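Local coordinates for anthrone oxidase-like protein (Streptomyces ambofaciens, PDB 5F9P), which probably acts as an oxygenase that cleaves a carbon–carbon bond, opening ring B oxidatively during the biosynthesis of atypical angucyclines, at residues A[10-15]-A[61-66]; A[97-102]-A[160-165]; A[133-138]-A[172-177]. All coordinates share one frame; numbering follows the deposited sequence.

Contact 1 (A[10-15]-A[61-66]); sequences LTVLNL and IQWRSG
V12 and I61 face each other as a hydrogen-bonded antiparallel pair, and L10 and W63 repeat the arrangement two residues along. Each pair closes a ring of two backbone bonds. V12 N reaches I61 O at 2.7 Å in a nearly straight bond (169°), and W63 N gives to L10 O at 2.9 Å. T11 and Q62 form the non-hydrogen-bonded pair in between.

Side-chain packing lies on the outer face, that of L10, V12, I61 and W63. V12 holds CG2 beside its own backbone N, and this methyl meets W63 CD1 at 3.6 Å, oblique to the indole ring. L10 CG stands anti to the backbone N (chi1 179°), and its CD2 touches G66 CA at 3.8 Å, where the helix 66-74 begins. I61 extends CD1, anti to its CA (chi2 176°), across to the N14 amide, 3.4 Å from ND2. Helix 66-74 covers this face through L69, while W43 meets the W63 ring edge-to-face.

Polar contacts belong to the other face. One water spans T11 OG1, at 3.0 Å, and Q62 NE2, which donates to it at 2.8 Å. The amide of Q62 is held further by S45 OG at OE1 and the backbone O of I2 at NE2. Beyond the strand, R64 forms a salt bridge with D68, and S65 occupies the N-cap of the helix.

The chemistry thus divides by face: the backbone ladder fixes the register, hydrocarbon seats the helix outside, and the buried Q62 amide is satisfied by two protein groups and a water.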
ATOM      1  N   LEU A  10       5.771  -5.829 -11.142  1.00 16.17           N
ATOM      2  CA  LEU A  10       4.403  -5.733 -10.667  1.00 14.50           C
ATOM      3  C   LEU A  10       4.384  -5.355  -9.191  1.00 17.55           C
ATOM      4  O   LEU A  10       5.110  -5.944  -8.374  1.00 15.21           O
ATOM      5  CB  LEU A  10       3.700  -7.077 -10.887  1.00 15.08           C
ATOM      6  CG  LEU A  10       2.253  -7.198 -10.435  1.00 17.08           C
ATOM      7  CD1 LEU A  10       1.363  -6.300 -11.284  1.00 17.33           C
ATOM      8  CD2 LEU A  10       1.798  -8.641 -10.513  1.00 18.66           C
ATOM      9  N   THR A  11       3.569  -4.363  -8.843  1.00 15.19           N
ATOM     10  CA  THR A  11       3.431  -3.969  -7.449  1.00 13.59           C
ATOM     11  C   THR A  11       2.137  -4.521  -6.862  1.00 14.58           C
ATOM     12  O   THR A  11       1.040  -4.165  -7.293  1.00 14.05           O
ATOM     13  CB  THR A  11       3.495  -2.437  -7.273  1.00 16.29           C
ATOM     14  OG1 THR A  11       4.788  -1.970  -7.671  1.00 13.22           O
ATOM     15  CG2 THR A  11       3.271  -2.075  -5.815  1.00 14.20           C
ATOM     16  N   VAL A  12       2.273  -5.387  -5.866  1.00 12.25           N
ATOM     17  CA  VAL A  12       1.125  -6.060  -5.287  1.00 12.75           C
ATOM     18  C   VAL A  12       0.882  -5.571  -3.859  1.00 16.53           C
ATOM     19  O   VAL A  12       1.787  -5.605  -3.017  1.00 11.78           O
ATOM     20  CB  VAL A  12       1.312  -7.601  -5.302  1.00 15.70           C
ATOM     21  CG1 VAL A  12       0.201  -8.295  -4.529  1.00 16.04           C
ATOM     22  CG2 VAL A  12       1.357  -8.112  -6.744  1.00 17.45           C
ATOM     23  N   LEU A  13      -0.333  -5.090  -3.602  1.00 13.13           N
ATOM     24  CA  LEU A  13      -0.739  -4.718  -2.248  1.00 11.91           C
ATOM     25  C   LEU A  13      -1.835  -5.631  -1.735  1.00 11.40           C
ATOM     26  O   LEU A  13      -2.927  -5.698  -2.302  1.00 12.59           O
ATOM     27  CB  LEU A  13      -1.181  -3.259  -2.174  1.00 10.95           C
ATOM     28  CG  LEU A  13      -0.044  -2.231  -2.129  1.00 14.22           C
ATOM     29  CD1 LEU A  13       0.883  -2.350  -3.340  1.00 15.94           C
ATOM     30  CD2 LEU A  13      -0.611  -0.837  -2.034  1.00 12.79           C
ATOM     31  N   ASN A  14      -1.519  -6.361  -0.670  1.00 11.35           N
ATOM     32  CA  ASN A  14      -2.481  -7.226  -0.006  1.00 11.08           C
ATOM     33  C   ASN A  14      -3.041  -6.496   1.212  1.00 12.55           C
ATOM     34  O   ASN A  14      -2.327  -6.222   2.179  1.00 10.73           O
ATOM     35  CB  ASN A  14      -1.836  -8.544   0.414  1.00 10.72           C
ATOM     36  CG  ASN A  14      -1.343  -9.360  -0.765  1.00 10.11           C
ATOM     37  OD1 ASN A  14      -1.701  -9.100  -1.907  1.00 12.78           O
ATOM     38  ND2 ASN A  14      -0.537 -10.380  -0.482  1.00 13.92           N
ATOM     39  N   LEU A  15      -4.324  -6.166   1.131  1.00 12.75           N
ATOM     40  CA  LEU A  15      -4.999  -5.365   2.136  1.00 11.04           C
ATOM     41  C   LEU A  15      -5.959  -6.225   2.948  1.00 13.57           C
ATOM     42  O   LEU A  15      -6.827  -6.897   2.391  1.00 12.81           O
ATOM     43  CB  LEU A  15      -5.775  -4.240   1.445  1.00 12.65           C
ATOM     44  CG  LEU A  15      -6.694  -3.404   2.343  1.00 15.49           C
ATOM     45  CD1 LEU A  15      -5.870  -2.652   3.383  1.00 10.60           C
ATOM     46  CD2 LEU A  15      -7.523  -2.449   1.494  1.00 14.07           C
ATOM     47  N   ILE A  61       4.120  -5.527  -1.759  1.00 11.72           N
ATOM     48  CA  ILE A  61       4.922  -6.625  -2.314  1.00 10.95           C
ATOM     49  C   ILE A  61       5.384  -6.359  -3.745  1.00 14.76           C
ATOM     50  O   ILE A  61       4.596  -5.917  -4.590  1.00 12.44           O
ATOM     51  CB  ILE A  61       4.131  -7.949  -2.304  1.00 12.50           C
ATOM     52  CG1 ILE A  61       3.575  -8.222  -0.895  1.00 14.10           C
ATOM     53  CG2 ILE A  61       4.999  -9.119  -2.799  1.00 12.54           C
ATOM     54  CD1 ILE A  61       2.683  -9.460  -0.800  1.00 15.10           C
ATOM     55  N   GLN A  62       6.661  -6.636  -4.017  1.00 11.51           N
ATOM     56  CA  GLN A  62       7.205  -6.483  -5.363  1.00 12.45           C
ATOM     57  C   GLN A  62       7.439  -7.830  -6.043  1.00 16.71           C
ATOM     58  O   GLN A  62       8.042  -8.737  -5.459  1.00 12.90           O
ATOM     59  CB  GLN A  62       8.496  -5.670  -5.309  1.00 14.20           C
ATOM     60  CG  GLN A  62       8.270  -4.267  -4.795  1.00 17.20           C
ATOM     61  CD  GLN A  62       9.547  -3.486  -4.636  1.00 19.59           C
ATOM     62  OE1 GLN A  62      10.549  -4.010  -4.137  1.00 18.21           O
ATOM     63  NE2 GLN A  62       9.528  -2.222  -5.066  1.00 17.86           N
ATOM     64  N   TRP A  63       6.951  -7.953  -7.276  1.00 13.11           N
ATOM     65  CA  TRP A  63       7.025  -9.191  -8.053  1.00 15.21           C
ATOM     66  C   TRP A  63       7.598  -8.873  -9.435  1.00 15.95           C
ATOM     67  O   TRP A  63       7.242  -7.861 -10.034  1.00 18.22           O
ATOM     68  CB  TRP A  63       5.627  -9.813  -8.232  1.00 13.37           C
ATOM     69  CG  TRP A  63       5.108 -10.597  -7.059  1.00 14.27           C
ATOM     70  CD1 TRP A  63       4.274 -10.145  -6.075  1.00 12.42           C
ATOM     71  CD2 TRP A  63       5.372 -11.976  -6.760  1.00 14.14           C
ATOM     72  NE1 TRP A  63       4.014 -11.151  -5.181  1.00 14.92           N
ATOM     73  CE2 TRP A  63       4.672 -12.286  -5.577  1.00 13.68           C
ATOM     74  CE3 TRP A  63       6.136 -12.979  -7.379  1.00 12.99           C
ATOM     75  CZ2 TRP A  63       4.711 -13.550  -4.991  1.00 12.79           C
ATOM     76  CZ3 TRP A  63       6.176 -14.239  -6.795  1.00 15.76           C
ATOM     77  CH2 TRP A  63       5.464 -14.513  -5.615  1.00 15.17           C
ATOM     78  N   ARG A  64       8.484  -9.728  -9.939  1.00 17.76           N
ATOM     79  CA  ARG A  64       9.080  -9.505 -11.256  1.00 19.44           C
ATOM     80  C   ARG A  64       7.994  -9.395 -12.341  1.00 17.13           C
ATOM     81  O   ARG A  64       8.044  -8.507 -13.174  1.00 20.45           O
ATOM     82  CB  ARG A  64      10.071 -10.620 -11.584  1.00 21.58           C
ATOM     83  CG  ARG A  64      10.784 -10.447 -12.902  1.00 29.41           C
ATOM     84  CD  ARG A  64      11.730 -11.605 -13.174  1.00 34.01           C
ATOM     85  NE  ARG A  64      11.077 -12.905 -13.018  1.00 31.45           N
ATOM     86  CZ  ARG A  64      11.711 -14.073 -13.084  1.00 33.46           C
ATOM     87  NH1 ARG A  64      13.019 -14.107 -13.313  1.00 38.35           N
ATOM     88  NH2 ARG A  64      11.039 -15.205 -12.927  1.00 33.02           N
ATOM     89  N   SER A  65       7.000 -10.278 -12.298  1.00 18.76           N
ATOM     90  CA  SER A  65       5.927 -10.286 -13.297  1.00 19.31           C
ATOM     91  C   SER A  65       4.674 -10.980 -12.763  1.00 20.68           C
ATOM     92  O   SER A  65       4.741 -11.725 -11.780  1.00 15.52           O
ATOM     93  CB  SER A  65       6.392 -11.018 -14.559  1.00 17.95           C
ATOM     94  OG  SER A  65       6.546 -12.395 -14.278  1.00 21.04           O
ATOM     95  N   GLY A  66       3.534 -10.746 -13.420  1.00 16.43           N
ATOM     96  CA  GLY A  66       2.290 -11.386 -13.027  1.00 17.61           C
ATOM     97  C   GLY A  66       2.356 -12.897 -13.121  1.00 20.31           C
ATOM     98  O   GLY A  66       1.727 -13.621 -12.345  1.00 20.06           O
TER
HETATM   99  O   HOH W   1       7.426  -1.126  -6.553  1.00 19.38           O

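Contact 2 (A[97-102]-A[160-165]); sequences QNEVAH and VLKGLR
N98 and L161 centre the tightly packed face, their side chains crossing at about a right angle with N98 CB 3.8 Å from L161 CB. Beside them L161 CD2 meets V100 CG2 at 3.7 Å. The amide of N98 is buried: ND2 bonds to the backbone O of T11, whereas OD1 has no polar partner and sits against G163 CA.

The opposite face is more polar, and looser toward E99, K162 and the exposed R165, although Q97 itself is buried against helix 66-74. E99 and K162 extend in parallel from the two strands, but E99 OE1 stays 4.2 Å from K162 NZ, longer than a salt bridge. R165 turns about its CG-CD bond (chi3 69°), which swings NE out of line, and NH1 donates to Q97 OE1 at 3.0 Å. The oxygen lies in the guanidinium plane, the donor 42° above the amide carbonyl plane.

Two classic beta bulges bracket the ladder. A101 N and H102 N both donate to V160 O; at the other, L164 N bonds Q97 O at 2.7 Å and R165 N only weakly. These strands belong to the closed eight-stranded sheet of a dimeric alpha/beta-barrel fold, completed within one chain.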
ATOM      1  N   GLN A  97      -3.294  -5.884  -7.715  1.00 11.75           N
ATOM      2  CA  GLN A  97      -2.132  -5.801  -8.589  1.00 11.80           C
ATOM      3  C   GLN A  97      -2.089  -4.433  -9.253  1.00 13.14           C
ATOM      4  O   GLN A  97      -3.089  -3.978  -9.809  1.00 14.18           O
ATOM      5  CB  GLN A  97      -2.172  -6.918  -9.642  1.00 12.93           C
ATOM      6  CG  GLN A  97      -2.369  -8.307  -9.039  1.00 15.97           C
ATOM      7  CD  GLN A  97      -2.539  -9.394 -10.095  1.00 15.57           C
ATOM      8  OE1 GLN A  97      -1.935  -9.333 -11.158  1.00 16.18           O
ATOM      9  NE2 GLN A  97      -3.366 -10.388  -9.800  1.00 14.90           N
ATOM     10  N   ASN A  98      -0.929  -3.785  -9.202  1.00 11.94           N
ATOM     11  CA  ASN A  98      -0.798  -2.399  -9.621  1.00 11.33           C
ATOM     12  C   ASN A  98       0.464  -2.137 -10.403  1.00 14.25           C
ATOM     13  O   ASN A  98       1.416  -2.917 -10.362  1.00 16.21           O
ATOM     14  CB  ASN A  98      -0.734  -1.483  -8.391  1.00 15.07           C
ATOM     15  CG  ASN A  98      -1.724  -1.872  -7.331  1.00 15.60           C
ATOM     16  OD1 ASN A  98      -2.865  -1.408  -7.331  1.00 15.45           O
ATOM     17  ND2 ASN A  98      -1.303  -2.748  -6.425  1.00 14.26           N
ATOM     18  N   GLU A  99       0.478  -1.002 -11.087  1.00 15.39           N
ATOM     19  CA  GLU A  99       1.717  -0.447 -11.595  1.00 17.47           C
ATOM     20  C   GLU A  99       1.899   0.917 -10.950  1.00 16.31           C
ATOM     21  O   GLU A  99       0.926   1.557 -10.540  1.00 13.91           O
ATOM     22  CB  GLU A  99       1.703  -0.348 -13.118  1.00 15.40           C
ATOM     23  CG  GLU A  99       0.733   0.653 -13.676  1.00 23.86           C
ATOM     24  CD  GLU A  99       0.646   0.579 -15.203  1.00 35.63           C
ATOM     25  OE1 GLU A  99      -0.032   1.438 -15.806  1.00 37.24           O
ATOM     26  OE2 GLU A  99       1.255  -0.342 -15.798  1.00 39.44           O
ATOM     27  N   VAL A 100       3.146   1.345 -10.822  1.00 16.52           N
ATOM     28  CA  VAL A 100       3.435   2.620 -10.196  1.00 17.61           C
ATOM     29  C   VAL A 100       3.184   3.710 -11.223  1.00 20.28           C
ATOM     30  O   VAL A 100       3.733   3.661 -12.317  1.00 16.18           O
ATOM     31  CB  VAL A 100       4.896   2.677  -9.701  1.00 18.22           C
ATOM     32  CG1 VAL A 100       5.225   4.082  -9.171  1.00 13.56           C
ATOM     33  CG2 VAL A 100       5.123   1.619  -8.625  1.00 17.02           C
ATOM     34  N   ALA A 101       2.330   4.677 -10.895  1.00 14.69           N
ATOM     35  CA  ALA A 101       2.001   5.713 -11.866  1.00 16.28           C
ATOM     36  C   ALA A 101       2.832   6.976 -11.634  1.00 17.73           C
ATOM     37  O   ALA A 101       3.164   7.702 -12.570  1.00 15.44           O
ATOM     38  CB  ALA A 101       0.496   6.035 -11.837  1.00 12.45           C
ATOM     39  N   HIS A 102       3.170   7.239 -10.382  1.00 14.09           N
ATOM     40  CA  HIS A 102       3.799   8.499 -10.044  1.00 16.08           C
ATOM     41  C   HIS A 102       4.481   8.416  -8.680  1.00 15.35           C
ATOM     42  O   HIS A 102       3.978   7.749  -7.773  1.00 12.64           O
ATOM     43  CB  HIS A 102       2.726   9.598 -10.029  1.00 14.88           C
ATOM     44  CG  HIS A 102       3.272  10.979  -9.867  1.00 16.90           C
ATOM     45  ND1 HIS A 102       3.718  11.733 -10.931  1.00 21.37           N
ATOM     46  CD2 HIS A 102       3.439  11.748  -8.763  1.00 19.36           C
ATOM     47  CE1 HIS A 102       4.130  12.910 -10.489  1.00 20.88           C
ATOM     48  NE2 HIS A 102       3.965  12.945  -9.179  1.00 20.17           N
ATOM     49  N   VAL A 160       1.727   6.960  -6.201  1.00  8.48           N
ATOM     50  CA  VAL A 160       0.388   6.773  -6.763  1.00  9.18           C
ATOM     51  C   VAL A 160       0.412   5.529  -7.616  1.00  9.89           C
ATOM     52  O   VAL A 160       1.231   5.414  -8.521  1.00 12.35           O
ATOM     53  CB  VAL A 160      -0.060   7.982  -7.633  1.00 12.37           C
ATOM     54  CG1 VAL A 160      -1.449   7.745  -8.236  1.00  9.51           C
ATOM     55  CG2 VAL A 160      -0.039   9.273  -6.809  1.00 10.42           C
ATOM     56  N   LEU A 161      -0.477   4.589  -7.326  1.00 11.41           N
ATOM     57  CA  LEU A 161      -0.541   3.355  -8.094  1.00 10.48           C
ATOM     58  C   LEU A 161      -1.821   3.267  -8.911  1.00 13.26           C
ATOM     59  O   LEU A 161      -2.905   3.659  -8.450  1.00 10.97           O
ATOM     60  CB  LEU A 161      -0.460   2.142  -7.168  1.00 12.18           C
ATOM     61  CG  LEU A 161       0.655   2.133  -6.120  1.00 13.88           C
ATOM     62  CD1 LEU A 161       0.515   0.914  -5.206  1.00 18.76           C
ATOM     63  CD2 LEU A 161       1.976   2.096  -6.823  1.00 16.33           C
ATOM     64  N   LYS A 162      -1.685   2.736 -10.123  1.00 13.73           N
ATOM     65  CA  LYS A 162      -2.824   2.432 -10.982  1.00 14.05           C
ATOM     66  C   LYS A 162      -3.204   0.975 -10.812  1.00 12.76           C
ATOM     67  O   LYS A 162      -2.379   0.087 -11.025  1.00 13.68           O
ATOM     68  CB  LYS A 162      -2.459   2.675 -12.447  1.00 14.86           C
ATOM     69  CG  LYS A 162      -3.576   2.304 -13.423  1.00 22.17           C
ATOM     70  CD  LYS A 162      -3.114   2.405 -14.882  1.00 23.81           C
ATOM     71  CE  LYS A 162      -4.262   2.080 -15.840  1.00 31.88           C
ATOM     72  NZ  LYS A 162      -3.856   2.165 -17.279  1.00 42.25           N
ATOM     73  N   GLY A 163      -4.451   0.727 -10.439  1.00 13.03           N
ATOM     74  CA  GLY A 163      -4.924  -0.624 -10.256  1.00 11.82           C
ATOM     75  C   GLY A 163      -5.038  -1.332 -11.594  1.00 19.49           C
ATOM     76  O   GLY A 163      -5.656  -0.802 -12.523  1.00 16.74           O
ATOM     77  N   LEU A 164      -4.439  -2.522 -11.684  1.00 14.51           N
ATOM     78  CA  LEU A 164      -4.493  -3.361 -12.893  1.00 17.73           C
ATOM     79  C   LEU A 164      -5.618  -4.397 -12.841  1.00 21.19           C
ATOM     80  O   LEU A 164      -6.367  -4.575 -13.802  1.00 21.45           O
ATOM     81  CB  LEU A 164      -3.154  -4.075 -13.103  1.00 16.23           C
ATOM     82  CG  LEU A 164      -1.999  -3.129 -13.416  1.00 17.95           C
ATOM     83  CD1 LEU A 164      -0.762  -3.903 -13.854  1.00 18.86           C
ATOM     84  CD2 LEU A 164      -2.435  -2.126 -14.484  1.00 18.79           C
ATOM     85  N   ARG A 165      -5.726  -5.073 -11.702  1.00 16.13           N
ATOM     86  CA  ARG A 165      -6.726  -6.109 -11.488  1.00 17.87           C
ATOM     87  C   ARG A 165      -6.619  -6.517 -10.025  1.00 16.78           C
ATOM     88  O   ARG A 165      -5.640  -6.182  -9.362  1.00 12.42           O
ATOM     89  CB  ARG A 165      -6.457  -7.304 -12.410  1.00 19.67           C
ATOM     90  CG  ARG A 165      -5.160  -8.020 -12.118  1.00 19.18           C
ATOM     91  CD  ARG A 165      -4.790  -8.985 -13.240  1.00 23.75           C
ATOM     92  NE  ARG A 165      -4.415  -8.283 -14.462  1.00 20.10           N
ATOM     93  CZ  ARG A 165      -3.201  -7.796 -14.709  1.00 24.54           C
ATOM     94  NH1 ARG A 165      -2.227  -7.930 -13.815  1.00 25.49           N
ATOM     95  NH2 ARG A 165      -2.961  -7.163 -15.850  1.00 29.15           N
TER

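Contact 3 (A[133-138]-A[172-177]); sequences QGQDEA and AFVISY
Q135 lays its CG against V174 CG1, the two side chains passing with their ends pointed opposite ways, where helix 135-142 lies on the outside of the barrel. The motif is a split beta-alpha-beta unit: strand 122-130 leads into the helix, the helix leads on to strand 155-167, parallel to the first, and strand 172-180 is inserted antiparallel between the two. The helix therefore crosses over the very strand that separates its neighbours in the chain, an arrangement characteristic of the alpha/beta sandwich units that make up dimeric alpha/beta barrels.

Q135 sets CG anti to its backbone N (chi1 -171°), and the chain then runs on extended, across the strand. Its CG lies 3.9 Å from V174 CG1, while its amide end continues to the backbone of F173 and the methyl of A172. The aliphatic part of the glutamine thus packs against the valine and its polar end is left near peptide groups. K162 of the adjoining strand also touches Q135.

V174 turns its two methyls to different residues of the helix. CG1 stands beside the backbone N and takes Q135, whereas CG2 occupies the crowded position between N and carbonyl carbon and faces A138, one turn later. L139 and L142 extend the same apolar seam. F173 points the other way, into the barrel, where its ring meets M96 and N98; I175 follows it inward onto L161. The strand thereby serves the helix layer with one face and the barrel interior with the other.

G134 takes the N-cap position just before the helix, and its O receives A138 N at 3.0 Å; that first turn brings A138 CB to 4.2 Å from V174 CG2.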
ATOM      1  N   GLN A 133     -14.224   5.556 -16.892  1.00 18.02           N
ATOM      2  CA  GLN A 133     -14.054   6.799 -17.632  1.00 20.30           C
ATOM      3  C   GLN A 133     -13.064   7.743 -16.930  1.00 19.77           C
ATOM      4  O   GLN A 133     -12.255   8.406 -17.582  1.00 20.03           O
ATOM      5  CB  GLN A 133     -15.410   7.495 -17.839  1.00 18.99           C
ATOM      6  CG  GLN A 133     -15.352   8.724 -18.757  1.00 19.30           C
ATOM      7  CD  GLN A 133     -15.261   8.365 -20.247  1.00 17.07           C
ATOM      8  OE1 GLN A 133     -15.772   7.333 -20.676  1.00 15.78           O
ATOM      9  NE2 GLN A 133     -14.625   9.230 -21.035  1.00 12.66           N
ATOM     10  N   GLY A 134     -13.121   7.804 -15.602  1.00 17.96           N
ATOM     11  CA  GLY A 134     -12.343   8.793 -14.872  1.00 14.53           C
ATOM     12  C   GLY A 134     -11.008   8.345 -14.282  1.00 17.18           C
ATOM     13  O   GLY A 134     -10.365   9.109 -13.573  1.00 16.66           O
ATOM     14  N   GLN A 135     -10.571   7.126 -14.575  1.00 16.84           N
ATOM     15  CA  GLN A 135      -9.336   6.628 -13.976  1.00 18.36           C
ATOM     16  C   GLN A 135      -8.098   7.501 -14.241  1.00 20.06           C
ATOM     17  O   GLN A 135      -7.346   7.827 -13.304  1.00 17.09           O
ATOM     18  CB  GLN A 135      -9.056   5.176 -14.380  1.00 18.89           C
ATOM     19  CG  GLN A 135      -7.900   4.566 -13.593  1.00 21.99           C
ATOM     20  CD  GLN A 135      -7.641   3.108 -13.925  1.00 24.92           C
ATOM     21  OE1 GLN A 135      -7.602   2.257 -13.036  1.00 28.34           O
ATOM     22  NE2 GLN A 135      -7.423   2.818 -15.199  1.00 24.92           N
ATOM     23  N   ASP A 136      -7.882   7.889 -15.498  1.00 18.10           N
ATOM     24  CA  ASP A 136      -6.703   8.689 -15.834  1.00 18.54           C
ATOM     25  C   ASP A 136      -6.757  10.051 -15.166  1.00 16.05           C
ATOM     26  O   ASP A 136      -5.736  10.615 -14.775  1.00 18.23           O
ATOM     27  CB  ASP A 136      -6.558   8.872 -17.343  1.00 23.42           C
ATOM     28  CG  ASP A 136      -6.145   7.604 -18.045  1.00 27.94           C
ATOM     29  OD1 ASP A 136      -5.478   6.749 -17.419  1.00 29.06           O
ATOM     30  OD2 ASP A 136      -6.490   7.465 -19.237  1.00 37.94           O
ATOM     31  N   GLU A 137      -7.962  10.582 -15.047  1.00 17.03           N
ATOM     32  CA  GLU A 137      -8.166  11.842 -14.364  1.00 17.45           C
ATOM     33  C   GLU A 137      -7.725  11.721 -12.895  1.00 15.85           C
ATOM     34  O   GLU A 137      -6.990  12.565 -12.375  1.00 16.97           O
ATOM     35  CB  GLU A 137      -9.645  12.228 -14.464  1.00 18.11           C
ATOM     36  CG  GLU A 137     -10.068  13.386 -13.577  1.00 19.70           C
ATOM     37  CD  GLU A 137      -9.566  14.727 -14.077  1.00 24.53           C
ATOM     38  OE1 GLU A 137      -8.788  14.747 -15.062  1.00 27.41           O
ATOM     39  OE2 GLU A 137      -9.964  15.757 -13.490  1.00 18.76           O
ATOM     40  N   ALA A 138      -8.183  10.668 -12.230  1.00 14.10           N
ATOM     41  CA  ALA A 138      -7.807  10.405 -10.844  1.00 12.81           C
ATOM     42  C   ALA A 138      -6.290  10.319 -10.675  1.00 12.02           C
ATOM     43  O   ALA A 138      -5.729  10.874  -9.739  1.00  9.39           O
ATOM     44  CB  ALA A 138      -8.463   9.113 -10.355  1.00 11.68           C
ATOM     45  N   ALA A 172     -12.521  -0.408 -11.636  1.00 15.83           N
ATOM     46  CA  ALA A 172     -11.266   0.324 -11.701  1.00 16.62           C
ATOM     47  C   ALA A 172     -10.917   0.888 -10.329  1.00 14.59           C
ATOM     48  O   ALA A 172     -11.802   1.218  -9.543  1.00 13.05           O
ATOM     49  CB  ALA A 172     -11.361   1.440 -12.721  1.00 15.09           C
ATOM     50  N   PHE A 173      -9.624   1.013 -10.046  1.00 13.11           N
ATOM     51  CA  PHE A 173      -9.211   1.595  -8.777  1.00 13.47           C
ATOM     52  C   PHE A 173      -7.820   2.219  -8.864  1.00 12.67           C
ATOM     53  O   PHE A 173      -7.015   1.862  -9.726  1.00 15.70           O
ATOM     54  CB  PHE A 173      -9.278   0.549  -7.652  1.00 10.33           C
ATOM     55  CG  PHE A 173      -8.284  -0.556  -7.798  1.00 11.23           C
ATOM     56  CD1 PHE A 173      -8.550  -1.646  -8.622  1.00 14.34           C
ATOM     57  CD2 PHE A 173      -7.084  -0.514  -7.113  1.00 12.08           C
ATOM     58  CE1 PHE A 173      -7.625  -2.681  -8.762  1.00 15.22           C
ATOM     59  CE2 PHE A 173      -6.152  -1.539  -7.242  1.00 15.25           C
ATOM     60  CZ  PHE A 173      -6.419  -2.621  -8.069  1.00 12.43           C
ATOM     61  N   VAL A 174      -7.550   3.180  -7.986  1.00 12.08           N
ATOM     62  CA  VAL A 174      -6.217   3.766  -7.893  1.00 11.94           C
ATOM     63  C   VAL A 174      -5.883   3.867  -6.426  1.00 11.73           C
ATOM     64  O   VAL A 174      -6.764   3.756  -5.573  1.00 12.41           O
ATOM     65  CB  VAL A 174      -6.112   5.153  -8.529  1.00 12.13           C
ATOM     66  CG1 VAL A 174      -6.503   5.095  -9.989  1.00 12.83           C
ATOM     67  CG2 VAL A 174      -6.978   6.150  -7.776  1.00  9.70           C
ATOM     68  N   ILE A 175      -4.606   4.066  -6.129  1.00 10.00           N
ATOM     69  CA  ILE A 175      -4.165   4.028  -4.745  1.00 11.26           C
ATOM     70  C   ILE A 175      -3.235   5.174  -4.474  1.00 12.19           C
ATOM     71  O   ILE A 175      -2.393   5.520  -5.311  1.00 12.45           O
ATOM     72  CB  ILE A 175      -3.437   2.697  -4.421  1.00 12.40           C
ATOM     73  CG1 ILE A 175      -4.456   1.568  -4.292  1.00 12.70           C
ATOM     74  CG2 ILE A 175      -2.590   2.831  -3.141  1.00 10.54           C
ATOM     75  CD1 ILE A 175      -3.839   0.188  -4.249  1.00 15.47           C
ATOM     76  N   SER A 176      -3.415   5.772  -3.301  1.00  9.64           N
ATOM     77  CA  SER A 176      -2.537   6.810  -2.804  1.00 11.93           C
ATOM     78  C   SER A 176      -1.775   6.250  -1.605  1.00  9.54           C
ATOM     79  O   SER A 176      -2.394   5.802  -0.638  1.00 10.75           O
ATOM     80  CB  SER A 176      -3.381   8.004  -2.340  1.00 10.07           C
ATOM     81  OG  SER A 176      -2.559   8.979  -1.732  1.00 11.13           O
ATOM     82  N   TYR A 177      -0.450   6.282  -1.653  1.00 10.95           N
ATOM     83  CA  TYR A 177       0.372   5.745  -0.560  1.00  8.95           C
ATOM     84  C   TYR A 177       1.416   6.801  -0.211  1.00 10.09           C
ATOM     85  O   TYR A 177       2.289   7.095  -1.021  1.00 10.21           O
ATOM     86  CB  TYR A 177       1.036   4.437  -1.018  1.00 11.71           C
ATOM     87  CG  TYR A 177       1.990   3.775  -0.038  1.00 12.29           C
ATOM     88  CD1 TYR A 177       3.298   4.216   0.096  1.00 11.48           C
ATOM     89  CD2 TYR A 177       1.582   2.689   0.735  1.00 10.62           C
ATOM     90  CE1 TYR A 177       4.180   3.598   0.986  1.00 11.47           C
ATOM     91  CE2 TYR A 177       2.445   2.069   1.619  1.00 10.98           C
ATOM     92  CZ  TYR A 177       3.743   2.523   1.742  1.00 11.26           C
ATOM     93  OH  TYR A 177       4.601   1.894   2.626  1.00 11.20           O
TER

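All three contacts draw on one closed sheet. Contacts 1 and 2 are strand-to-strand ladders on neighbouring pairs, joined where strand 10-17 meets 92-105: T11 O lies 2.8 Å from N98 N, a probable hydrogen bond. Contact 3 instead seats a helix on the sheet and is carried mainly by apolar packing of side chains. Contacts 1 and 3 are largely buried; contact 2 is only partly so, and carries charged groups on its outer face. Inside the barrel the three converge, with L13 CD1 3.8 Å from L161 CD1 and L13 CD2 4.0 Å from I175 CD1. Contacts 2 and 3 also share the ladder between strands 155-167 and 172-180, through G163 and F173.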